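Long-range contacts in bradyzoite surface antigen BSR4 (Toxoplasma gondii, PDB 2JKS), which is of unknown detailed function but, as a bradyzoite surface antigen of the SAG1-related family, probably serves in host-cell attachment and immune recognition: residues Ala14-Phe18 with Thr152-Lys156; Thr43-Ser47 with Val135-Gln139; Ala177-Asn183 with Ala296-Cys301; Ser204-Pro210 with Val273-Lys279. The contacts are given in a common frame with arbitrary orientation. Residue numbers count along the deposited sequence, not the author numbering.

Interaction 1. Residues Ala14-Phe18 with Thr152-Lys156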
loop_
_atom_site.group_PDB
_atom_site.type_symbol
_atom_site.label_atom_id
_atom_site.label_comp_id
_atom_site.label_asym_id
_atom_site.label_seq_id
_atom_site.Cartn_x
_atom_site.Cartn_y
_atom_site.Cartn_z
ATOM N N ALA A 14 14.446 16.105 0.295
ATOM C CA ALA A 14 14.031 17.375 -0.302
ATOM C C ALA A 14 14.308 18.571 0.582
ATOM O O ALA A 14 14.150 18.529 1.807
ATOM C CB ALA A 14 12.519 17.352 -0.630
ATOM N N LYS A 15 14.690 19.662 -0.051
ATOM C CA LYS A 15 15.101 20.857 0.681
ATOM C C LYS A 15 14.393 22.069 0.012
ATOM O O LYS A 15 14.577 22.257 -1.163
ATOM C CB LYS A 15 16.643 21.014 0.566
ATOM C CG LYS A 15 17.568 19.980 1.285
ATOM C CD LYS A 15 17.607 18.557 0.580
ATOM C CE LYS A 15 18.492 18.534 -0.679
ATOM N NZ LYS A 15 18.297 17.253 -1.402
ATOM N N CYS A 16 13.623 22.869 0.762
ATOM C CA CYS A 16 13.076 24.147 0.254
ATOM C C CYS A 16 13.775 25.346 0.910
ATOM O O CYS A 16 13.882 25.411 2.147
ATOM C CB CYS A 16 11.581 24.292 0.570
ATOM S SG CYS A 16 10.440 23.029 -0.063
ATOM N N ASP A 17 14.203 26.284 0.077
ATOM C CA ASP A 17 15.026 27.440 0.451
ATOM C C ASP A 17 14.275 28.719 0.023
ATOM O O ASP A 17 13.861 28.835 -1.105
ATOM C CB ASP A 17 16.378 27.372 -0.291
ATOM C CG ASP A 17 17.374 26.411 0.351
ATOM O OD1 ASP A 17 17.629 26.487 1.586
ATOM O OD2 ASP A 17 17.925 25.570 -0.393
ATOM N N PHE A 18 14.094 29.673 0.929
ATOM C CA PHE A 18 13.389 30.915 0.599
ATOM C C PHE A 18 14.319 32.090 0.904
ATOM O O PHE A 18 14.801 32.213 2.037
ATOM C CB PHE A 18 12.108 31.070 1.424
ATOM C CG PHE A 18 11.148 29.909 1.311
ATOM C CD1 PHE A 18 11.156 28.888 2.274
ATOM C CD2 PHE A 18 10.233 29.840 0.249
ATOM C CE1 PHE A 18 10.281 27.845 2.174
ATOM C CE2 PHE A 18 9.356 28.777 0.155
ATOM C CZ PHE A 18 9.389 27.783 1.107
ATOM N N THR A 152 3.804 35.819 0.006
ATOM C CA THR A 152 4.271 34.458 0.248
ATOM C C THR A 152 4.995 33.810 -0.955
ATOM O O THR A 152 4.824 34.212 -2.116
ATOM C CB THR A 152 3.099 33.540 0.663
ATOM O OG1 THR A 152 2.208 33.390 -0.445
ATOM C CG2 THR A 152 2.350 34.124 1.804
ATOM N N ALA A 153 5.831 32.818 -0.648
ATOM C CA ALA A 153 6.242 31.840 -1.630
ATOM C C ALA A 153 6.122 30.496 -0.911
ATOM O O ALA A 153 6.060 30.438 0.327
ATOM C CB ALA A 153 7.647 32.090 -2.070
ATOM N N ALA A 154 6.057 29.423 -1.687
ATOM C CA ALA A 154 5.905 28.085 -1.109
ATOM C C ALA A 154 6.646 27.025 -1.936
ATOM O O ALA A 154 6.974 27.264 -3.095
ATOM C CB ALA A 154 4.421 27.754 -1.011
ATOM N N CYS A 155 6.939 25.885 -1.306
ATOM C CA CYS A 155 7.379 24.673 -2.007
ATOM C C CYS A 155 6.314 23.653 -1.779
ATOM O O CYS A 155 5.773 23.522 -0.665
ATOM C CB CYS A 155 8.635 24.088 -1.374
ATOM S SG CYS A 155 10.124 24.955 -1.747
ATOM N N LYS A 156 6.042 22.889 -2.808
ATOM C CA LYS A 156 5.164 21.754 -2.641
ATOM C C LYS A 156 5.860 20.387 -2.940
ATOM O O LYS A 156 6.475 20.210 -3.974
ATOM C CB LYS A 156 3.936 21.989 -3.508
ATOM C CG LYS A 156 2.996 20.871 -3.550
ATOM C CD LYS A 156 2.363 20.930 -4.890
ATOM C CE LYS A 156 0.914 20.557 -4.788
ATOM N NZ LYS A 156 0.346 20.714 -6.125
#
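A14-F18 and T152-K156 belong to different sheets of the first SRS domain and run in opposite directions across the sandwich, C16 facing C155 (CA atoms 6.2 Å apart) and F18 facing A153 (7.5 Å). No hydrogen bonds join them; sulfur and hydrocarbon side chains do the work. C16 and C155 are a known disulfide pair of this protein, but here the sulfurs are not at bonding distance. Both side chains point inward and both take the m rotamer, which brings C16 SG to 2.6 Å from C155 SG and 2.5 Å from C155 CB. The sulfurs lie beyond a normal S-S bond length of about 2.05 Å yet well inside non-bonded contact.

Aromatic contacts come next. The ring of F18 lies against the opposing backbone: its CE2 is 3.7 Å from both A153 O and A154 CA, and its CZ is 3.9 Å from C155 N, so N of C155 and CA of A154 meet the ring at its edge. C155 SG sits obliquely, 4.9 Å from the F18 ring centroid, in a sulfur-aromatic contact. The small A153 lets the ring come close, its CB 4.1 Å from F18 CD2. L7 touches both cysteines.

The intermediate sulfur separation is consistent with a partly reduced or mixed population in this crystal, in a buried, apolar setting given by the F18 ring and L7.

Interaction 2. Residues Thr43-Ser47 with Val135-Gln139; sequences TFECS and VVGCQ
Both segments are fully extended strands, phi mostly near -130° and psi from 123° at C46 to 173° at G137, the flattest residue (-167/173). They run parallel, N-to-C directions 16° apart and axes 8.1 Å at closest approach, too far for backbone hydrogen bonds, so side chains alone span the gap. C46 and C138 are matched, CA atoms 6.5 Å apart, and both take chi1 m (-60° and -71°). Their SG atoms bond at 2.0 Å, and chi3 of 82° gives a right-handed disulfide. The arrangement is as in SRS domains, where disulfides such as this one tie the two sheets of the sandwich together. F44 takes chi1 t (-172°) with chi2 42°, reaching across so that CE2 lies 3.5 Å from C138 SG. That sulfur is 4.4 Å from the F44 ring centroid, an oblique sulfur-aromatic contact. F44 CE2 also meets G137 C at 3.8 Å, the ring edge lying against the G137 backbone. V136, chi1 m, offers CG2 to F44 CD2 at 4.0 Å, and W103 touches both V136 and F44.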
loop_
_atom_site.group_PDB
_atom_site.type_symbol
_atom_site.label_atom_id
_atom_site.label_comp_id
_atom_site.label_asym_id
_atom_site.label_seq_id
_atom_site.Cartn_x
_atom_site.Cartn_y
_atom_site.Cartn_z
ATOM N N THR A 43 13.321 12.753 3.900
ATOM C CA THR A 43 13.586 13.922 4.714
ATOM C C THR A 43 13.138 15.189 4.009
ATOM O O THR A 43 13.232 15.287 2.781
ATOM C CB THR A 43 15.060 14.032 5.192
ATOM O OG1 THR A 43 15.901 14.253 4.069
ATOM C CG2 THR A 43 15.523 12.756 5.903
ATOM N N PHE A 44 12.674 16.167 4.803
ATOM C CA PHE A 44 12.150 17.431 4.294
ATOM C C PHE A 44 12.728 18.554 5.147
ATOM O O PHE A 44 12.597 18.539 6.362
ATOM C CB PHE A 44 10.607 17.448 4.310
ATOM C CG PHE A 44 9.982 18.661 3.621
ATOM C CD1 PHE A 44 10.479 19.141 2.417
ATOM C CD2 PHE A 44 8.871 19.296 4.192
ATOM C CE1 PHE A 44 9.899 20.224 1.771
ATOM C CE2 PHE A 44 8.272 20.385 3.560
ATOM C CZ PHE A 44 8.795 20.841 2.329
ATOM N N GLU A 45 13.380 19.503 4.492
ATOM C CA GLU A 45 13.957 20.642 5.205
ATOM C C GLU A 45 13.472 21.961 4.604
ATOM O O GLU A 45 13.297 22.068 3.367
ATOM C CB GLU A 45 15.476 20.555 5.221
ATOM C CG GLU A 45 16.131 21.802 5.778
ATOM C CD GLU A 45 17.639 21.660 5.907
ATOM O OE1 GLU A 45 18.202 20.715 5.294
ATOM O OE2 GLU A 45 18.253 22.513 6.621
ATOM N N CYS A 46 13.191 22.935 5.468
ATOM C CA CYS A 46 12.791 24.272 5.013
ATOM C C CYS A 46 13.564 25.350 5.724
ATOM O O CYS A 46 13.548 25.409 6.955
ATOM C CB CYS A 46 11.303 24.486 5.211
ATOM S SG CYS A 46 10.376 23.260 4.283
ATOM N N SER A 47 14.247 26.188 4.947
ATOM C CA SER A 47 15.077 27.219 5.537
ATOM C C SER A 47 14.846 28.546 4.846
ATOM O O SER A 47 14.445 28.595 3.684
ATOM C CB SER A 47 16.553 26.807 5.536
ATOM O OG SER A 47 17.067 26.734 4.229
ATOM N N VAL A 135 0.952 15.063 0.096
ATOM C CA VAL A 135 1.604 16.355 -0.168
ATOM C C VAL A 135 1.907 17.006 1.212
ATOM O O VAL A 135 1.099 16.946 2.166
ATOM C CB VAL A 135 0.706 17.304 -1.095
ATOM C CG1 VAL A 135 1.107 18.773 -0.974
ATOM C CG2 VAL A 135 0.786 16.909 -2.574
ATOM N N VAL A 136 3.087 17.588 1.301
ATOM C CA VAL A 136 3.507 18.448 2.407
ATOM C C VAL A 136 4.199 19.635 1.704
ATOM O O VAL A 136 4.500 19.586 0.500
ATOM C CB VAL A 136 4.462 17.715 3.457
ATOM C CG1 VAL A 136 3.736 16.563 4.245
ATOM C CG2 VAL A 136 5.763 17.144 2.759
ATOM N N GLY A 137 4.440 20.703 2.439
ATOM C CA GLY A 137 5.037 21.870 1.826
ATOM C C GLY A 137 5.511 22.838 2.886
ATOM O O GLY A 137 5.269 22.627 4.070
ATOM N N CYS A 138 6.204 23.890 2.460
ATOM C CA CYS A 138 6.528 25.000 3.355
ATOM C C CYS A 138 6.104 26.281 2.660
ATOM O O CYS A 138 6.121 26.349 1.449
ATOM C CB CYS A 138 8.031 25.024 3.683
ATOM S SG CYS A 138 8.474 23.667 4.753
ATOM N N GLN A 139 5.714 27.274 3.443
ATOM C CA GLN A 139 5.379 28.610 2.906
ATOM C C GLN A 139 6.106 29.634 3.768
ATOM O O GLN A 139 6.133 29.517 5.011
ATOM C CB GLN A 139 3.875 28.832 2.952
ATOM C CG GLN A 139 3.408 30.099 2.236
ATOM C CD GLN A 139 1.971 30.001 1.811
ATOM O OE1 GLN A 139 1.659 29.762 0.642
ATOM N NE2 GLN A 139 1.077 30.178 2.764
#

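Interaction 3. Residues Ala177-Asn183 with Ala296-Cys301; sequences AYGKGSN and AAPTSC. Unlike the reference sequence in segment 296-301: A296 (reference Gly).
Neither segment is regular. A177 is extended (-135/177), Y178 bends (-146/9), G179 is extended again (-64/159), and K180 (-42/-42) with G181 (-102/7) form a type I beta turn closed by S182 N to G179 O, 3.0 Å. Opposite, A297 (-120/56) and P298 (-80/-24) kink the chain before T299 and S300 extend it toward C301. CA atoms lie nearest at Y178-T299 (4.7 Å), K180-P298 (5.8 Å) and N183-C301 (6.1 Å). T299 N donates to Y178 O (3.0 Å, 164°), and A297 CA-H approaches the same Y178 O at 3.2 Å; P298, lacking an N-H, packs its CD 3.1 Å from Y178 O. T299, chi1 p, gives OG1 to G179 O at 2.7 Å, a threonine suited to hold the turn. Y178, chi1 m (-48°), sets CB 4.0 Å from A297 CB and CE1 4.4 Å from C301 CB, while its OH bonds to C202 O. C301 is disulfide-bonded to C176. The site sits at the junction of the two SRS domains: Y178 backbone-bonds to L129 and A296 to D131 of the first domain, and C301, opening strand 301-307, pairs with C275 on strand 269-277.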
loop_
_atom_site.group_PDB
_atom_site.type_symbol
_atom_site.label_atom_id
_atom_site.label_comp_id
_atom_site.label_asym_id
_atom_site.label_seq_id
_atom_site.Cartn_x
_atom_site.Cartn_y
_atom_site.Cartn_z
ATOM N N ALA A 177 -1.520 -7.616 -2.290
ATOM C CA ALA A 177 -1.572 -6.172 -2.551
ATOM C C ALA A 177 -1.828 -5.949 -4.050
ATOM O O ALA A 177 -1.938 -6.905 -4.827
ATOM C CB ALA A 177 -0.287 -5.494 -2.062
ATOM N N TYR A 178 -1.960 -4.684 -4.462
ATOM C CA TYR A 178 -2.678 -4.343 -5.685
ATOM C C TYR A 178 -2.031 -3.120 -6.360
ATOM O O TYR A 178 -2.570 -2.593 -7.356
ATOM C CB TYR A 178 -4.171 -4.015 -5.366
ATOM C CG TYR A 178 -4.821 -5.048 -4.468
ATOM C CD1 TYR A 178 -5.208 -6.300 -4.988
ATOM C CD2 TYR A 178 -4.981 -4.815 -3.096
ATOM C CE1 TYR A 178 -5.701 -7.286 -4.171
ATOM C CE2 TYR A 178 -5.509 -5.778 -2.289
ATOM C CZ TYR A 178 -5.834 -7.018 -2.825
ATOM O OH TYR A 178 -6.374 -7.936 -2.008
ATOM N N GLY A 179 -0.869 -2.706 -5.853
ATOM C CA GLY A 179 -0.094 -1.624 -6.480
ATOM C C GLY A 179 0.416 -1.951 -7.854
ATOM O O GLY A 179 0.517 -3.120 -8.219
ATOM N N LYS A 180 0.727 -0.916 -8.625
ATOM C CA LYS A 180 1.408 -1.066 -9.913
ATOM C C LYS A 180 2.562 -2.106 -9.929
ATOM O O LYS A 180 2.696 -2.888 -10.894
ATOM C CB LYS A 180 1.942 0.329 -10.417
ATOM C CG LYS A 180 2.314 0.364 -11.915
ATOM C CD LYS A 180 3.119 1.637 -12.273
ATOM C CE LYS A 180 3.578 1.667 -13.755
ATOM N NZ LYS A 180 4.863 0.924 -13.989
ATOM N N GLY A 181 3.379 -2.123 -8.885
ATOM C CA GLY A 181 4.490 -3.046 -8.778
ATOM C C GLY A 181 4.290 -4.256 -7.862
ATOM O O GLY A 181 5.223 -4.995 -7.637
ATOM N N SER A 182 3.075 -4.463 -7.340
ATOM C CA SER A 182 2.817 -5.460 -6.297
ATOM C C SER A 182 2.785 -6.874 -6.810
ATOM O O SER A 182 2.999 -7.825 -6.032
ATOM C CB SER A 182 1.483 -5.184 -5.636
ATOM O OG SER A 182 1.504 -4.061 -4.799
ATOM N N ASN A 183 2.502 -7.051 -8.108
ATOM C CA ASN A 183 2.245 -8.408 -8.647
ATOM C C ASN A 183 3.006 -8.750 -9.925
ATOM O O ASN A 183 2.396 -9.018 -10.954
ATOM C CB ASN A 183 0.736 -8.598 -8.818
ATOM C CG ASN A 183 -0.012 -8.459 -7.491
ATOM O OD1 ASN A 183 -0.756 -7.490 -7.285
ATOM N ND2 ASN A 183 0.184 -9.416 -6.587
ATOM N N ALA A 296 -4.267 3.547 -8.049
ATOM C CA ALA A 296 -3.696 3.036 -6.805
ATOM C C ALA A 296 -3.720 1.485 -6.771
ATOM O O ALA A 296 -2.790 0.804 -6.261
ATOM C CB ALA A 296 -4.453 3.614 -5.646
ATOM N N ALA A 297 -4.791 0.937 -7.352
ATOM C CA ALA A 297 -5.029 -0.509 -7.321
ATOM C C ALA A 297 -5.094 -1.131 -8.724
ATOM O O ALA A 297 -6.092 -1.741 -9.072
ATOM C CB ALA A 297 -6.318 -0.812 -6.521
ATOM N N PRO A 298 -4.038 -0.954 -9.543
ATOM C CA PRO A 298 -4.279 -1.470 -10.851
ATOM C C PRO A 298 -4.099 -2.996 -10.946
ATOM O O PRO A 298 -4.731 -3.587 -11.816
ATOM C CB PRO A 298 -3.278 -0.701 -11.732
ATOM C CG PRO A 298 -2.161 -0.342 -10.856
ATOM C CD PRO A 298 -2.691 -0.334 -9.430
ATOM N N THR A 299 -3.321 -3.651 -10.065
ATOM C CA THR A 299 -3.032 -5.066 -10.327
ATOM C C THR A 299 -3.768 -6.051 -9.420
ATOM O O THR A 299 -4.216 -5.698 -8.325
ATOM C CB THR A 299 -1.529 -5.375 -10.281
ATOM O OG1 THR A 299 -1.054 -5.179 -8.937
ATOM C CG2 THR A 299 -0.758 -4.528 -11.308
ATOM N N SER A 300 -3.838 -7.309 -9.850
ATOM C CA SER A 300 -4.435 -8.373 -9.025
ATOM C C SER A 300 -3.383 -9.337 -8.488
ATOM O O SER A 300 -2.298 -9.478 -9.040
ATOM C CB SER A 300 -5.454 -9.196 -9.826
ATOM O OG SER A 300 -6.442 -8.329 -10.323
ATOM N N CYS A 301 -3.759 -10.018 -7.422
ATOM C CA CYS A 301 -2.903 -10.951 -6.726
ATOM C C CYS A 301 -3.284 -12.391 -7.072
ATOM O O CYS A 301 -4.372 -12.860 -6.703
ATOM C CB CYS A 301 -3.065 -10.688 -5.242
ATOM S SG CYS A 301 -2.126 -11.738 -4.093
#

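Interaction 4. Residues Ser204-Pro210 with Val273-Lys279; sequences SDGSLQP and VGCVPKK. With ZN (zinc ion), chain F.
A zinc ion is bound just ahead of strand 206-209: D205 OD1, reached with chi1 m, binds it at 2.0 Å, water 2 lies 2.4 Å from it, and E96 of the first SRS domain completes the modelled site, bridging the domains. Strands 206-209 and 273-277 run antiparallel with a marked twist (143°, axes 4.3 Å). S207-V276 and Q209-G274 are hydrogen-bonded pairs: S207 N to V276 O 2.8 Å, V276 N to S207 O 2.9 Å, Q209 N to G274 O 2.7 Å, G274 N to Q209 O 2.9 Å. G206-P277 and L208-C275 are non-hydrogen-bonded. K278 N bonds to D205 O (2.9 Å) and its NZ weakly to G206 O (3.1 Å). G274, at 170/-153, adopts angles only glycine tolerates well. S207 OG is bridged by water 1 (2.6 Å) to K279 N (2.7 Å). A cis bond precedes P210, whose CD packs 4.0 Å from V273 CG1. Strand 206-209 is the sheet edge; L208 and C275 face I200 of strand 197-201, C275 being disulfide-bonded to C202.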
loop_
_atom_site.group_PDB
_atom_site.type_symbol
_atom_site.label_atom_id
_atom_site.label_comp_id
_atom_site.label_asym_id
_atom_site.label_seq_id
_atom_site.Cartn_x
_atom_site.Cartn_y
_atom_site.Cartn_z
ATOM N N SER A 204 -8.738 -4.794 3.119
ATOM C CA SER A 204 -10.025 -4.193 2.858
ATOM C C SER A 204 -10.080 -3.671 1.425
ATOM O O SER A 204 -11.142 -3.341 0.963
ATOM C CB SER A 204 -10.332 -3.080 3.884
ATOM O OG SER A 204 -9.313 -2.096 3.796
ATOM N N ASP A 205 -8.949 -3.663 0.710
ATOM C CA ASP A 205 -8.892 -3.161 -0.673
ATOM C C ASP A 205 -9.162 -4.241 -1.730
ATOM O O ASP A 205 -9.188 -3.958 -2.940
ATOM C CB ASP A 205 -7.503 -2.563 -0.928
ATOM C CG ASP A 205 -7.332 -1.219 -0.249
ATOM O OD1 ASP A 205 -8.307 -0.462 -0.286
ATOM O OD2 ASP A 205 -6.245 -0.915 0.303
ATOM N N GLY A 206 -9.370 -5.463 -1.279
ATOM C CA GLY A 206 -9.473 -6.557 -2.229
ATOM C C GLY A 206 -10.592 -7.506 -1.937
ATOM O O GLY A 206 -11.252 -7.415 -0.888
ATOM N N SER A 207 -10.814 -8.408 -2.881
ATOM C CA SER A 207 -11.932 -9.367 -2.806
ATOM C C SER A 207 -11.398 -10.701 -3.216
ATOM O O SER A 207 -10.674 -10.782 -4.208
ATOM C CB SER A 207 -13.049 -8.982 -3.794
ATOM O OG SER A 207 -13.638 -7.749 -3.405
ATOM N N LEU A 208 -11.777 -11.743 -2.483
ATOM C CA LEU A 208 -11.397 -13.119 -2.826
ATOM C C LEU A 208 -11.922 -13.553 -4.174
ATOM O O LEU A 208 -13.093 -13.319 -4.513
ATOM C CB LEU A 208 -11.868 -14.074 -1.730
ATOM C CG LEU A 208 -11.155 -13.986 -0.393
ATOM C CD1 LEU A 208 -12.001 -14.541 0.749
ATOM C CD2 LEU A 208 -9.818 -14.702 -0.452
ATOM N N GLN A 209 -11.046 -14.195 -4.936
ATOM C CA GLN A 209 -11.367 -14.696 -6.241
ATOM C C GLN A 209 -10.988 -16.219 -6.365
ATOM O O GLN A 209 -9.912 -16.623 -5.940
ATOM C CB GLN A 209 -10.615 -13.846 -7.274
ATOM C CG GLN A 209 -10.930 -14.209 -8.685
ATOM C CD GLN A 209 -12.169 -13.491 -9.224
ATOM O OE1 GLN A 209 -13.073 -13.087 -8.472
ATOM N NE2 GLN A 209 -12.214 -13.346 -10.537
ATOM N N PRO A 210 -11.903 -17.056 -6.929
ATOM C CA PRO A 210 -13.249 -16.629 -7.433
ATOM C C PRO A 210 -14.171 -16.328 -6.279
ATOM O O PRO A 210 -13.891 -16.693 -5.136
ATOM C CB PRO A 210 -13.781 -17.864 -8.204
ATOM C CG PRO A 210 -13.026 -19.054 -7.581
ATOM C CD PRO A 210 -11.661 -18.499 -7.084
ATOM N N VAL A 273 -6.247 -19.332 -6.867
ATOM C CA VAL A 273 -7.169 -18.378 -6.310
ATOM C C VAL A 273 -6.390 -17.062 -6.108
ATOM O O VAL A 273 -5.236 -16.946 -6.499
ATOM C CB VAL A 273 -7.700 -18.832 -4.933
ATOM C CG1 VAL A 273 -8.575 -20.062 -5.057
ATOM C CG2 VAL A 273 -6.507 -19.136 -3.996
ATOM N N GLY A 274 -7.053 -16.070 -5.532
ATOM C CA GLY A 274 -6.373 -14.835 -5.221
ATOM C C GLY A 274 -7.301 -13.730 -4.805
ATOM O O GLY A 274 -8.398 -13.970 -4.235
ATOM N N CYS A 275 -6.829 -12.506 -5.061
ATOM C CA CYS A 275 -7.513 -11.286 -4.648
ATOM C C CYS A 275 -7.505 -10.311 -5.794
ATOM O O CYS A 275 -6.465 -10.056 -6.422
ATOM C CB CYS A 275 -6.830 -10.668 -3.409
ATOM S SG CYS A 275 -6.729 -11.713 -1.946
ATOM N N VAL A 276 -8.691 -9.773 -6.085
ATOM C CA VAL A 276 -8.821 -8.690 -7.069
ATOM C C VAL A 276 -9.203 -7.391 -6.363
ATOM O O VAL A 276 -9.811 -7.436 -5.277
ATOM C CB VAL A 276 -9.810 -9.081 -8.233
ATOM C CG1 VAL A 276 -9.303 -10.352 -8.921
ATOM C CG2 VAL A 276 -11.189 -9.335 -7.677
ATOM N N PRO A 277 -8.780 -6.227 -6.925
ATOM C CA PRO A 277 -9.169 -4.957 -6.285
ATOM C C PRO A 277 -10.689 -4.870 -6.192
ATOM O O PRO A 277 -11.393 -5.255 -7.159
ATOM C CB PRO A 277 -8.643 -3.864 -7.258
ATOM C CG PRO A 277 -7.613 -4.503 -8.082
ATOM C CD PRO A 277 -7.927 -6.017 -8.112
ATOM N N LYS A 278 -11.196 -4.428 -5.046
ATOM C CA LYS A 278 -12.619 -4.591 -4.783
ATOM C C LYS A 278 -13.505 -3.799 -5.733
ATOM O O LYS A 278 -13.166 -2.686 -6.128
ATOM C CB LYS A 278 -12.971 -4.344 -3.325
ATOM C CG LYS A 278 -12.970 -2.929 -2.839
ATOM C CD LYS A 278 -13.358 -2.936 -1.335
ATOM C CE LYS A 278 -14.324 -4.111 -0.973
ATOM N NZ LYS A 278 -13.626 -5.423 -0.612
ATOM N N LYS A 279 -14.608 -4.435 -6.141
ATOM C CA LYS A 279 -15.582 -3.826 -7.046
ATOM C C LYS A 279 -16.112 -2.622 -6.291
ATOM O O LYS A 279 -16.687 -2.734 -5.187
ATOM C CB LYS A 279 -16.690 -4.805 -7.490
ATOM C CG LYS A 279 -18.062 -4.637 -6.794
ATOM C CD LYS A 279 -18.247 -5.561 -5.573
ATOM C CE LYS A 279 -18.909 -6.898 -5.974
ATOM N NZ LYS A 279 -19.850 -7.383 -4.923
HETATM ZN ZN ZN F . -8.344 1.427 0.480
HETATM O O HOH W 1 -15.370 -6.806 -5.122
HETATM O O HOH W 2 -10.555 2.434 0.537
#

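How the interactions relate
The contacts fall into two pairs, one per SRS domain. Interactions 1 and 2 lie side by side, centres 6 Å apart, spanning the same two sheets: C16 N is 2.7 Å from E45 O and A14 N 2.9 Å from T43 O, both probable hydrogen bonds within one sheet. Interaction 2 nests inside the loop closed by interaction 1. Interaction 4 likewise nests inside interaction 3, 11 Å between centres, touching through C301 N and C275 O (2.9 Å). The pairs are 30 to 41 Å apart, centre to centre. Only the second pair lies near the zinc that joins the domains: interaction 4 supplies D205, whose side chain is about 4 Å from that of Y178 in interaction 3.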